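Local coordinates for Lpg2148(MvcA) (Legionella pneumophila subsp. pneumophila str. Philadelphia 1, PDB 6K11), which probably acts as a bacterial effector deamidase that removes ubiquitin from, and so regulates the activity of, the host enzyme UBE2N, at residues Met7-Leu12 and Tyr250-Tyr255; His232-Tyr237 and Glu303-Arg308. All coordinates share one frame; numbering follows the deposited sequence.

Contact 1. Residues Met7-Leu12 and Tyr250-Tyr255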
ATOM      1  N   MET A   7      11.735  -5.659  24.613  1.00 37.46           N
ATOM      2  CA  MET A   7      12.921  -4.883  24.260  1.00 37.45           C
ATOM      3  C   MET A   7      12.997  -4.648  22.754  1.00 36.51           C
ATOM      4  O   MET A   7      13.472  -3.595  22.307  1.00 34.00           O
ATOM      5  CB  MET A   7      14.188  -5.593  24.757  1.00 38.60           C
ATOM      6  CG  MET A   7      14.412  -5.552  26.268  1.00 47.38           C
ATOM      7  SD  MET A   7      14.699  -3.895  26.943  1.00 63.27           S
ATOM      8  CE  MET A   7      13.086  -3.408  27.480  1.00 49.05           C
ATOM      9  N   VAL A   8      12.548  -5.628  21.961  1.00 35.37           N
ATOM     10  CA  VAL A   8      12.461  -5.463  20.509  1.00 33.83           C
ATOM     11  C   VAL A   8      11.588  -4.262  20.165  1.00 35.12           C
ATOM     12  O   VAL A   8      11.951  -3.432  19.325  1.00 32.82           O
ATOM     13  CB  VAL A   8      11.919  -6.747  19.856  1.00 35.13           C
ATOM     14  CG1 VAL A   8      11.572  -6.518  18.372  1.00 34.93           C
ATOM     15  CG2 VAL A   8      12.911  -7.903  20.011  1.00 34.48           C
ATOM     16  N   HIS A   9      10.412  -4.160  20.795  1.00 33.04           N
ATOM     17  CA  HIS A   9       9.533  -3.028  20.501  1.00 32.84           C
ATOM     18  C   HIS A   9      10.170  -1.711  20.934  1.00 34.07           C
ATOM     19  O   HIS A   9      10.139  -0.715  20.198  1.00 30.98           O
ATOM     20  CB  HIS A   9       8.171  -3.207  21.180  1.00 34.03           C
ATOM     21  CG  HIS A   9       7.380  -1.934  21.270  1.00 33.68           C
ATOM     22  ND1 HIS A   9       6.706  -1.398  20.187  1.00 30.47           N
ATOM     23  CD2 HIS A   9       7.182  -1.074  22.299  1.00 35.39           C
ATOM     24  CE1 HIS A   9       6.125  -0.267  20.552  1.00 31.35           C
ATOM     25  NE2 HIS A   9       6.388  -0.054  21.829  1.00 30.90           N
ATOM     26  N   LYS A  10      10.742  -1.678  22.146  1.00 29.45           N
ATOM     27  CA  LYS A  10      11.312  -0.436  22.654  1.00 32.38           C
ATOM     28  C   LYS A  10      12.438   0.054  21.753  1.00 31.24           C
ATOM     29  O   LYS A  10      12.553   1.256  21.478  1.00 33.62           O
ATOM     30  CB  LYS A  10      11.814  -0.655  24.085  1.00 37.38           C
ATOM     31  CG  LYS A  10      12.578   0.497  24.693  1.00 42.08           C
ATOM     32  CD  LYS A  10      12.815   0.199  26.181  1.00 48.26           C
ATOM     33  CE  LYS A  10      13.422   1.381  26.919  1.00 49.44           C
ATOM     34  NZ  LYS A  10      13.878   0.947  28.279  1.00 51.92           N
ATOM     35  N   LYS A  11      13.273  -0.863  21.284  1.00 30.72           N
ATOM     36  CA  LYS A  11      14.437  -0.487  20.491  1.00 31.73           C
ATOM     37  C   LYS A  11      14.041  -0.105  19.074  1.00 31.15           C
ATOM     38  O   LYS A  11      14.565   0.869  18.526  1.00 30.13           O
ATOM     39  CB  LYS A  11      15.447  -1.639  20.484  1.00 34.25           C
ATOM     40  CG  LYS A  11      16.546  -1.567  19.445  1.00 35.87           C
ATOM     41  CD  LYS A  11      17.749  -2.422  19.892  1.00 43.10           C
ATOM     42  CE  LYS A  11      19.019  -2.075  19.105  1.00 44.04           C
ATOM     43  NZ  LYS A  11      20.240  -1.972  19.925  1.00 44.72           N
ATOM     44  N   LEU A  12      13.127  -0.868  18.464  1.00 30.18           N
ATOM     45  CA  LEU A  12      12.649  -0.511  17.137  1.00 30.61           C
ATOM     46  C   LEU A  12      12.016   0.879  17.155  1.00 30.71           C
ATOM     47  O   LEU A  12      12.296   1.723  16.280  1.00 29.55           O
ATOM     48  CB  LEU A  12      11.659  -1.572  16.634  1.00 27.73           C
ATOM     49  CG  LEU A  12      10.867  -1.156  15.383  1.00 30.85           C
ATOM     50  CD1 LEU A  12      11.780  -1.112  14.165  1.00 30.41           C
ATOM     51  CD2 LEU A  12       9.649  -2.048  15.121  1.00 34.59           C
ATOM     52  N   TYR A 250       1.025  -3.558  19.616  1.00 30.98           N
ATOM     53  CA  TYR A 250       1.502  -2.271  19.108  1.00 34.24           C
ATOM     54  C   TYR A 250       1.363  -2.260  17.596  1.00 30.78           C
ATOM     55  O   TYR A 250       1.993  -3.094  16.919  1.00 30.52           O
ATOM     56  CB  TYR A 250       2.950  -2.011  19.530  1.00 31.95           C
ATOM     57  CG  TYR A 250       3.079  -1.985  21.033  1.00 35.80           C
ATOM     58  CD1 TYR A 250       2.820  -0.822  21.753  1.00 35.81           C
ATOM     59  CD2 TYR A 250       3.389  -3.140  21.736  1.00 38.08           C
ATOM     60  CE1 TYR A 250       2.914  -0.809  23.146  1.00 38.27           C
ATOM     61  CE2 TYR A 250       3.482  -3.136  23.121  1.00 40.86           C
ATOM     62  CZ  TYR A 250       3.245  -1.970  23.817  1.00 39.60           C
ATOM     63  OH  TYR A 250       3.335  -1.967  25.192  1.00 43.30           O
ATOM     64  N   PRO A 251       0.564  -1.356  17.025  1.00 31.12           N
ATOM     65  CA  PRO A 251       0.522  -1.231  15.566  1.00 29.98           C
ATOM     66  C   PRO A 251       1.604  -0.287  15.073  1.00 28.84           C
ATOM     67  O   PRO A 251       1.903   0.740  15.693  1.00 29.19           O
ATOM     68  CB  PRO A 251      -0.880  -0.655  15.304  1.00 28.80           C
ATOM     69  CG  PRO A 251      -1.163   0.196  16.528  1.00 30.62           C
ATOM     70  CD  PRO A 251      -0.393  -0.446  17.688  1.00 31.97           C
ATOM     71  N   TYR A 252       2.184  -0.658  13.927  1.00 30.74           N
ATOM     72  CA  TYR A 252       3.243   0.084  13.257  1.00 29.58           C
ATOM     73  C   TYR A 252       2.826   0.367  11.820  1.00 28.32           C
ATOM     74  O   TYR A 252       2.348  -0.541  11.121  1.00 31.82           O
ATOM     75  CB  TYR A 252       4.561  -0.720  13.215  1.00 28.05           C
ATOM     76  CG  TYR A 252       5.070  -1.278  14.529  1.00 29.66           C
ATOM     77  CD1 TYR A 252       4.873  -0.617  15.731  1.00 30.33           C
ATOM     78  CD2 TYR A 252       5.791  -2.479  14.543  1.00 31.40           C
ATOM     79  CE1 TYR A 252       5.379  -1.167  16.941  1.00 32.02           C
ATOM     80  CE2 TYR A 252       6.283  -3.014  15.712  1.00 33.19           C
ATOM     81  CZ  TYR A 252       6.084  -2.362  16.898  1.00 29.42           C
ATOM     82  OH  TYR A 252       6.605  -2.934  18.041  1.00 32.29           O
ATOM     83  N   GLN A 253       3.049   1.596  11.354  1.00 27.65           N
ATOM     84  CA  GLN A 253       2.719   1.877   9.962  1.00 29.55           C
ATOM     85  C   GLN A 253       3.364   3.165   9.468  1.00 27.16           C
ATOM     86  O   GLN A 253       3.780   4.031  10.246  1.00 26.38           O
ATOM     87  CB  GLN A 253       1.200   1.981   9.770  1.00 29.40           C
ATOM     88  CG  GLN A 253       0.581   3.175  10.513  1.00 26.01           C
ATOM     89  CD  GLN A 253      -0.793   3.486   9.985  1.00 28.56           C
ATOM     90  OE1 GLN A 253      -1.668   2.623  10.005  1.00 30.32           O
ATOM     91  NE2 GLN A 253      -0.980   4.688   9.469  1.00 26.60           N
ATOM     92  N   ALA A 254       3.420   3.273   8.143  1.00 26.02           N
ATOM     93  CA  ALA A 254       3.537   4.525   7.406  1.00 28.15           C
ATOM     94  C   ALA A 254       2.309   4.673   6.506  1.00 26.89           C
ATOM     95  O   ALA A 254       1.559   3.718   6.287  1.00 26.31           O
ATOM     96  CB  ALA A 254       4.822   4.565   6.547  1.00 28.16           C
ATOM     97  N   TYR A 255       2.075   5.893   6.025  1.00 28.11           N
ATOM     98  CA  TYR A 255       0.977   6.152   5.088  1.00 28.62           C
ATOM     99  C   TYR A 255       1.454   7.199   4.091  1.00 25.48           C
ATOM    100  O   TYR A 255       1.658   8.362   4.460  1.00 27.00           O
ATOM    101  CB  TYR A 255      -0.301   6.601   5.816  1.00 23.27           C
ATOM    102  CG  TYR A 255      -1.549   6.272   5.029  1.00 30.04           C
ATOM    103  CD1 TYR A 255      -1.837   6.936   3.834  1.00 28.06           C
ATOM    104  CD2 TYR A 255      -2.417   5.267   5.450  1.00 31.19           C
ATOM    105  CE1 TYR A 255      -2.986   6.612   3.081  1.00 35.58           C
ATOM    106  CE2 TYR A 255      -3.564   4.946   4.719  1.00 29.94           C
ATOM    107  CZ  TYR A 255      -3.836   5.607   3.534  1.00 34.37           C
ATOM    108  OH  TYR A 255      -4.963   5.261   2.823  1.00 32.63           O
TER
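The imidazole of His-9 lies with one face over the ring of Tyr-250 and meets Tyr-252 at its edge, so that three flat groups form an aromatic cluster between helix 4-19 and strand 250-252, an outermost strand of the antiparallel sheet. The pair of His-9 and Tyr-250 is a face-to-face stack: the centroids of the two rings are 3.9 Å apart, their planes 21° from parallel. It is offset, since His-9 CE1 sits 3.5 Å from Tyr-250 CG and NE2 reaches on toward Tyr-250 CD1 and CE1.

With Tyr-252 the geometry is different. The two ring planes are nearly parallel, 8° apart, yet the rings meet rim to rim, neither lying over the other's face, which brings a nitrogen and a hydroxyl together. His-9 reaches this position with CG anti to the backbone N (chi1 163°), pointing its ring away from the helix toward the strand.

Leu-12, one turn further along the helix, adds an apolar touch, its CD2 reaching Tyr-252 CE2 from the opposing direction at 3.6 Å. Val-78 of helix 71-83 also packs on Tyr-252, while Asp-270 of helix 269-274 touches both His-9 and Tyr-250. The one hydrogen bond across the contact joins His-9 ND1 to Tyr-252 OH at 2.6 Å and is nearly straight; either atom could be the donor.

Contact 2. Residues His232-Tyr237 and Glu303-Arg308; sequences HSFTIY and EFFSKR
His-232 and Phe-305 meet edge-to-face, and with Phe-234 they make an aromatic cluster where the C-terminal end of helix 294-305 packs against strand 228-238. In this T-shaped pair the CD2-NE2 edge of the imidazole points at the face of the phenyl ring: His-232 CD2 is 3.5 Å from Phe-305 CG, and the planes are inclined by 61°, with the ring centroids 4.6 Å apart. The other face of the Phe-305 ring lies against Phe-304 CB, at 3.5 Å above its plane, so the ring is held between its own helix neighbour and the strand.

Phe-234 joins from two residues further along the strand. Its CE1 is 3.6 Å from Phe-305 CE1, an apolar contact in which Phe-305 lies over a Phe-234 face near its rim. The planes stand at 45°, an inclination that is neither a stack nor a T. Phe-234 CG lies between the backbone N and the carbonyl carbon (chi1 63°), which directs the ring toward the helix end. Phe-234 also stacks on Phe-124 of the neighbouring strand 120-129, and Tyr-281 touches both Phe-234 and Phe-305.

Polar links run through a third element, for no hydrogen bond joins the two segments directly. Gln-253 bonds His-232 NE2 through its OE1 and the backbone O of Phe-305 through its NE2, so one amide ties the strand to the helix end and helps to set the imidazole's rotation. Cys-71, in helix 71-83, also lies against His-232. A cysteine, a histidine and a glutamine grouped about a helix and an antiparallel sheet are consistent with the Cys-His-Gln catalytic triad of papain-like deamidases, as in the Cif family.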
ATOM      1  N   HIS A 232      -4.000  -0.322   2.046  1.00 32.96           N
ATOM      2  CA  HIS A 232      -3.151   0.004   3.184  1.00 32.93           C
ATOM      3  C   HIS A 232      -2.501  -1.282   3.661  1.00 33.46           C
ATOM      4  O   HIS A 232      -3.000  -2.383   3.414  1.00 32.21           O
ATOM      5  CB  HIS A 232      -3.963   0.692   4.306  1.00 30.74           C
ATOM      6  CG  HIS A 232      -3.128   1.228   5.431  1.00 30.28           C
ATOM      7  ND1 HIS A 232      -1.913   1.848   5.229  1.00 27.45           N
ATOM      8  CD2 HIS A 232      -3.348   1.256   6.771  1.00 30.62           C
ATOM      9  CE1 HIS A 232      -1.407   2.214   6.398  1.00 29.79           C
ATOM     10  NE2 HIS A 232      -2.262   1.877   7.348  1.00 27.92           N
ATOM     11  N   SER A 233      -1.362  -1.119   4.321  1.00 32.53           N
ATOM     12  CA  SER A 233      -0.586  -2.214   4.879  1.00 32.55           C
ATOM     13  C   SER A 233      -0.097  -1.765   6.246  1.00 30.51           C
ATOM     14  O   SER A 233       0.215  -0.586   6.425  1.00 29.68           O
ATOM     15  CB  SER A 233       0.602  -2.551   3.968  1.00 30.78           C
ATOM     16  OG  SER A 233       1.607  -3.264   4.670  1.00 33.46           O
ATOM     17  N   PHE A 234      -0.075  -2.676   7.212  1.00 28.72           N
ATOM     18  CA  PHE A 234       0.495  -2.356   8.518  1.00 30.74           C
ATOM     19  C   PHE A 234       0.806  -3.653   9.236  1.00 29.85           C
ATOM     20  O   PHE A 234       0.427  -4.742   8.794  1.00 31.47           O
ATOM     21  CB  PHE A 234      -0.433  -1.459   9.372  1.00 30.15           C
ATOM     22  CG  PHE A 234      -1.771  -2.081   9.744  1.00 32.55           C
ATOM     23  CD1 PHE A 234      -2.841  -2.068   8.848  1.00 33.60           C
ATOM     24  CD2 PHE A 234      -1.976  -2.616  11.020  1.00 33.59           C
ATOM     25  CE1 PHE A 234      -4.073  -2.606   9.195  1.00 32.61           C
ATOM     26  CE2 PHE A 234      -3.212  -3.143  11.379  1.00 35.06           C
ATOM     27  CZ  PHE A 234      -4.264  -3.145  10.455  1.00 28.36           C
ATOM     28  N   THR A 235       1.515  -3.525  10.351  1.00 31.74           N
ATOM     29  CA  THR A 235       1.856  -4.672  11.162  1.00 31.02           C
ATOM     30  C   THR A 235       1.440  -4.397  12.599  1.00 32.81           C
ATOM     31  O   THR A 235       1.245  -3.250  13.015  1.00 30.43           O
ATOM     32  CB  THR A 235       3.364  -5.001  11.081  1.00 32.10           C
ATOM     33  OG1 THR A 235       4.133  -3.820  11.382  1.00 30.98           O
ATOM     34  CG2 THR A 235       3.730  -5.487   9.689  1.00 33.71           C
ATOM     35  N   ILE A 236       1.292  -5.477  13.351  1.00 32.33           N
ATOM     36  CA  ILE A 236       1.043  -5.411  14.779  1.00 29.55           C
ATOM     37  C   ILE A 236       1.999  -6.394  15.430  1.00 33.50           C
ATOM     38  O   ILE A 236       2.148  -7.527  14.956  1.00 34.87           O
ATOM     39  CB  ILE A 236      -0.419  -5.740  15.135  1.00 31.51           C
ATOM     40  CG1 ILE A 236      -1.336  -4.550  14.791  1.00 33.94           C
ATOM     41  CG2 ILE A 236      -0.541  -6.076  16.631  1.00 34.42           C
ATOM     42  CD1 ILE A 236      -2.790  -4.804  15.106  1.00 33.98           C
ATOM     43  N   TYR A 237       2.651  -5.959  16.504  1.00 34.03           N
ATOM     44  CA  TYR A 237       3.606  -6.789  17.227  1.00 37.59           C
ATOM     45  C   TYR A 237       3.072  -7.010  18.636  1.00 34.75           C
ATOM     46  O   TYR A 237       2.690  -6.054  19.319  1.00 32.18           O
ATOM     47  CB  TYR A 237       4.987  -6.126  17.253  1.00 33.87           C
ATOM     48  CG  TYR A 237       6.040  -6.868  18.052  1.00 33.44           C
ATOM     49  CD1 TYR A 237       6.364  -8.199  17.770  1.00 36.39           C
ATOM     50  CD2 TYR A 237       6.721  -6.227  19.082  1.00 33.72           C
ATOM     51  CE1 TYR A 237       7.348  -8.875  18.505  1.00 34.80           C
ATOM     52  CE2 TYR A 237       7.700  -6.891  19.818  1.00 36.55           C
ATOM     53  CZ  TYR A 237       8.000  -8.217  19.528  1.00 37.29           C
ATOM     54  OH  TYR A 237       8.967  -8.871  20.270  1.00 40.70           O
ATOM     55  N   GLU A 303      -9.566   6.841  12.314  1.00 34.14           N
ATOM     56  CA  GLU A 303      -9.147   6.595  13.696  1.00 36.25           C
ATOM     57  C   GLU A 303      -7.898   5.719  13.754  1.00 34.85           C
ATOM     58  O   GLU A 303      -6.966   5.999  14.523  1.00 30.26           O
ATOM     59  CB  GLU A 303     -10.283   5.943  14.491  1.00 37.12           C
ATOM     60  CG  GLU A 303      -9.944   5.629  15.967  1.00 42.13           C
ATOM     61  CD  GLU A 303     -11.076   4.888  16.715  1.00 52.38           C
ATOM     62  OE1 GLU A 303     -12.105   4.531  16.083  1.00 53.88           O
ATOM     63  OE2 GLU A 303     -10.942   4.667  17.937  1.00 49.17           O
ATOM     64  N   PHE A 304      -7.860   4.648  12.961  1.00 30.39           N
ATOM     65  CA  PHE A 304      -6.741   3.720  13.078  1.00 30.77           C
ATOM     66  C   PHE A 304      -5.516   4.154  12.273  1.00 32.81           C
ATOM     67  O   PHE A 304      -4.389   3.874  12.691  1.00 29.29           O
ATOM     68  CB  PHE A 304      -7.170   2.314  12.647  1.00 30.98           C
ATOM     69  CG  PHE A 304      -7.958   1.563  13.705  1.00 32.77           C
ATOM     70  CD1 PHE A 304      -8.321   2.186  14.892  1.00 34.52           C
ATOM     71  CD2 PHE A 304      -8.356   0.245  13.486  1.00 33.98           C
ATOM     72  CE1 PHE A 304      -9.047   1.492  15.882  1.00 38.29           C
ATOM     73  CE2 PHE A 304      -9.075  -0.459  14.459  1.00 37.58           C
ATOM     74  CZ  PHE A 304      -9.416   0.161  15.658  1.00 34.56           C
ATOM     75  N   PHE A 305      -5.695   4.815  11.123  1.00 30.03           N
ATOM     76  CA  PHE A 305      -4.607   4.936  10.153  1.00 30.69           C
ATOM     77  C   PHE A 305      -4.198   6.372   9.818  1.00 29.20           C
ATOM     78  O   PHE A 305      -3.241   6.560   9.056  1.00 29.06           O
ATOM     79  CB  PHE A 305      -4.976   4.208   8.839  1.00 29.89           C
ATOM     80  CG  PHE A 305      -5.486   2.788   9.032  1.00 31.59           C
ATOM     81  CD1 PHE A 305      -4.849   1.912   9.903  1.00 29.07           C
ATOM     82  CD2 PHE A 305      -6.599   2.337   8.332  1.00 33.47           C
ATOM     83  CE1 PHE A 305      -5.326   0.620  10.103  1.00 30.54           C
ATOM     84  CE2 PHE A 305      -7.066   1.027   8.502  1.00 34.00           C
ATOM     85  CZ  PHE A 305      -6.422   0.172   9.392  1.00 32.15           C
ATOM     86  N   SER A 306      -4.871   7.389  10.347  1.00 29.07           N
ATOM     87  CA  SER A 306      -4.441   8.747  10.037  1.00 30.25           C
ATOM     88  C   SER A 306      -3.152   9.083  10.786  1.00 27.22           C
ATOM     89  O   SER A 306      -2.809   8.465  11.788  1.00 27.47           O
ATOM     90  CB  SER A 306      -5.523   9.778  10.421  1.00 29.30           C
ATOM     91  OG  SER A 306      -5.469  10.039  11.815  1.00 32.07           O
ATOM     92  N   LYS A 307      -2.451  10.090  10.293  1.00 28.07           N
ATOM     93  CA  LYS A 307      -1.457  10.765  11.120  1.00 28.62           C
ATOM     94  C   LYS A 307      -2.111  11.265  12.412  1.00 29.03           C
ATOM     95  O   LYS A 307      -3.242  11.765  12.396  1.00 27.90           O
ATOM     96  CB  LYS A 307      -0.868  11.944  10.336  1.00 30.93           C
ATOM     97  CG  LYS A 307       0.266  12.679  11.047  1.00 33.40           C
ATOM     98  CD  LYS A 307       0.732  13.855  10.202  1.00 35.90           C
ATOM     99  CE  LYS A 307       1.983  14.535  10.791  1.00 37.18           C
ATOM    100  NZ  LYS A 307       2.237  15.839  10.090  1.00 39.88           N
ATOM    101  N   ARG A 308      -1.405  11.139  13.537  1.00 29.70           N
ATOM    102  CA  ARG A 308      -2.007  11.538  14.808  1.00 28.66           C
ATOM    103  C   ARG A 308      -2.370  13.016  14.784  1.00 30.39           C
ATOM    104  O   ARG A 308      -1.583  13.860  14.347  1.00 28.09           O
ATOM    105  CB  ARG A 308      -1.073  11.234  15.986  1.00 28.26           C
ATOM    106  CG  ARG A 308      -1.829  11.244  17.312  1.00 27.91           C
ATOM    107  CD  ARG A 308      -1.021  10.773  18.509  1.00 33.77           C
ATOM    108  NE  ARG A 308      -1.914  10.712  19.670  1.00 31.78           N
ATOM    109  CZ  ARG A 308      -1.536  10.541  20.933  1.00 35.75           C
ATOM    110  NH1 ARG A 308      -0.251  10.393  21.237  1.00 30.93           N
ATOM    111  NH2 ARG A 308      -2.468  10.524  21.894  1.00 30.65           N
TER

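Overall arrangement
Both contacts are buried and pack side chains on neighbouring antiparallel strands, contact 1 on edge strand 250-252 and contact 2 on strand 228-238 one place further in. Backbone bonds join the two strands, among them Tyr-252 N to Thr-235 O, at 2.9 Å. Contact 1, whose centre lies about 18 Å from the centre of the chain, seats the N-terminal helix and mixes stacking with a direct hydrogen bond; contact 2, its centre about 11 Å from that of the chain, seats the end of helix 294-305 by ring packing. Residues 250-255 serve both: after the tyrosines that meet helix 4-19, the chain supplies Gln-253 and Tyr-255 to the surroundings of His-232, near the probable active site.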